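Local structure of pullulanase C protein (Klebsiella pneumoniae subsp. pneumoniae NTUH-K2044, 5HJ1) at residues S23-G28 with G33-P38. The protein is a type II secretion system component with a PDZ domain that binds a fatty acid here, and probably takes part in exporting proteins such as pullulanase. Sequence-based numbering, arbitrary orientation.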
loop_
_atom_site.group_PDB
_atom_site.type_symbol
_atom_site.label_atom_id
_atom_site.label_comp_id
_atom_site.label_asym_id
_atom_site.label_seq_id
_atom_site.Cartn_x
_atom_site.Cartn_y
_atom_site.Cartn_z
ATOM N N SER A 23 -3.784 5.443 5.735
ATOM C CA SER A 23 -4.774 6.536 5.520
ATOM C C SER A 23 -4.644 7.142 4.118
ATOM O O SER A 23 -3.521 7.607 3.745
ATOM C CB SER A 23 -4.528 7.694 6.438
ATOM O OG SER A 23 -4.668 7.236 7.755
ATOM N N PRO A 24 -5.766 7.259 3.331
ATOM C CA PRO A 24 -5.681 7.980 2.081
ATOM C C PRO A 24 -5.235 9.405 2.380
ATOM O O PRO A 24 -5.614 9.952 3.413
ATOM C CB PRO A 24 -7.099 7.926 1.548
ATOM C CG PRO A 24 -7.922 7.695 2.693
ATOM C CD PRO A 24 -7.121 6.861 3.648
ATOM N N VAL A 25 -4.500 9.978 1.437
ATOM C CA VAL A 25 -4.053 11.397 1.575
ATOM C C VAL A 25 -4.665 12.222 0.455
ATOM O O VAL A 25 -4.431 11.973 -0.701
ATOM C CB VAL A 25 -2.521 11.487 1.496
ATOM C CG1 VAL A 25 -2.088 12.952 1.639
ATOM C CG2 VAL A 25 -1.857 10.602 2.525
ATOM N N LEU A 26 -5.532 13.128 0.850
ATOM C CA LEU A 26 -6.186 14.023 -0.092
ATOM C C LEU A 26 -5.532 15.374 -0.167
ATOM O O LEU A 26 -5.171 15.933 0.829
ATOM C CB LEU A 26 -7.654 14.294 0.313
ATOM C CG LEU A 26 -8.491 13.060 0.502
ATOM C CD1 LEU A 26 -9.909 13.487 0.775
ATOM C CD2 LEU A 26 -8.440 12.169 -0.694
ATOM N N SER A 27 -5.530 15.858 -1.387
ATOM C CA SER A 27 -5.148 17.245 -1.719
ATOM C C SER A 27 -6.138 17.791 -2.766
ATOM O O SER A 27 -6.202 17.291 -3.914
ATOM C CB SER A 27 -3.754 17.240 -2.294
ATOM O OG SER A 27 -3.411 18.560 -2.649
ATOM N N GLY A 28 -7.044 18.680 -2.353
ATOM C CA GLY A 28 -8.022 19.179 -3.331
ATOM C C GLY A 28 -8.904 18.036 -3.753
ATOM O O GLY A 28 -9.244 17.218 -2.878
ATOM N N GLY A 33 -2.146 9.421 -2.654
ATOM C CA GLY A 33 -1.674 8.047 -2.359
ATOM C C GLY A 33 -2.159 7.712 -0.994
ATOM O O GLY A 33 -3.072 8.297 -0.437
ATOM N N TYR A 34 -1.549 6.666 -0.430
ATOM C CA TYR A 34 -1.936 6.140 0.881
ATOM C C TYR A 34 -0.774 6.214 1.803
ATOM O O TYR A 34 0.311 5.618 1.524
ATOM C CB TYR A 34 -2.428 4.677 0.791
ATOM C CG TYR A 34 -3.725 4.587 0.054
ATOM C CD1 TYR A 34 -3.766 4.553 -1.353
ATOM C CD2 TYR A 34 -4.938 4.618 0.722
ATOM C CE1 TYR A 34 -4.994 4.576 -2.010
ATOM C CE2 TYR A 34 -6.158 4.592 0.046
ATOM C CZ TYR A 34 -6.159 4.561 -1.343
ATOM O OH TYR A 34 -7.392 4.559 -2.043
ATOM N N ARG A 35 -0.931 6.895 2.916
ATOM C CA ARG A 35 0.173 7.079 3.891
ATOM C C ARG A 35 0.246 5.805 4.724
ATOM O O ARG A 35 -0.731 5.333 5.297
ATOM C CB ARG A 35 -0.174 8.249 4.809
ATOM C CG ARG A 35 0.957 8.731 5.779
ATOM C CD ARG A 35 2.117 9.324 5.095
ATOM N NE ARG A 35 1.740 10.530 4.343
ATOM C CZ ARG A 35 2.458 11.084 3.415
ATOM N NH1 ARG A 35 3.607 10.551 3.074
ATOM N NH2 ARG A 35 2.029 12.180 2.763
ATOM N N LEU A 36 1.450 5.238 4.851
ATOM C CA LEU A 36 1.692 4.002 5.539
ATOM C C LEU A 36 2.493 4.216 6.809
ATOM O O LEU A 36 3.465 4.961 6.833
ATOM C CB LEU A 36 2.517 3.012 4.688
ATOM C CG LEU A 36 1.971 2.783 3.291
ATOM C CD1 LEU A 36 2.934 1.836 2.560
ATOM C CD2 LEU A 36 0.583 2.237 3.315
ATOM N N ASN A 37 2.071 3.512 7.870
ATOM C CA ASN A 37 2.786 3.486 9.151
ATOM C C ASN A 37 2.636 2.086 9.691
ATOM O O ASN A 37 1.808 1.274 9.252
ATOM C CB ASN A 37 2.276 4.579 10.080
ATOM C CG ASN A 37 2.966 5.873 9.833
ATOM O OD1 ASN A 37 4.187 5.958 9.917
ATOM N ND2 ASN A 37 2.210 6.880 9.396
ATOM N N PRO A 38 3.424 1.745 10.727
ATOM C CA PRO A 38 3.309 0.395 11.239
ATOM C C PRO A 38 1.970 0.119 11.848
ATOM O O PRO A 38 1.382 0.965 12.534
ATOM C CB PRO A 38 4.443 0.364 12.287
ATOM C CG PRO A 38 5.421 1.393 11.915
ATOM C CD PRO A 38 4.591 2.469 11.267
#
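P24 and Y34 face each other as a non-hydrogen-bonded pair of the antiparallel hairpin formed by strands 20-27 and 30-38, their CA atoms just 4.3 Å apart. The phenol ring lies alongside the proline and meets it obliquely: CE2 of Y34 comes to 3.8 Å from CB of P24, while CD2 of Y34 reaches P24 CA. With CG anti to its own carbonyl carbon (chi1 -68°), the ring is swung beside the backbone N, which brings CD2 and CE2 back beside P24; the same side chain touches I22 and the bound vaccenic acid. On the other face of the sheet V25 meets R35. Methyl CG2 of V25 sits 3.7 Å from CB of R35, the two side chains crossing at a slant. R35 sends CG anti to the backbone N (chi1 -172°), then bends at chi2 and chi3, curling the chain so that its NE comes back to 4.0 Å from V25 CG2, while NH1 hydrogen-bonds the carbonyl O of N53. Between the two faces, S23 and R35 exchange a pair of backbone bonds, S23 N to R35 O (3.1 Å) and R35 N to S23 O (2.8 Å), and V25 N donates to G33 O. These backbone bonds fix the register, with one apolar contact on each face, P24 with Y34 and V25 with R35. P24 has no N-H to give, but at a non-hydrogen-bonded position this costs the pairing with strand 30-38 nothing, and R35 can pack its CB on V25 because N53 O satisfies NH1 at its charged end.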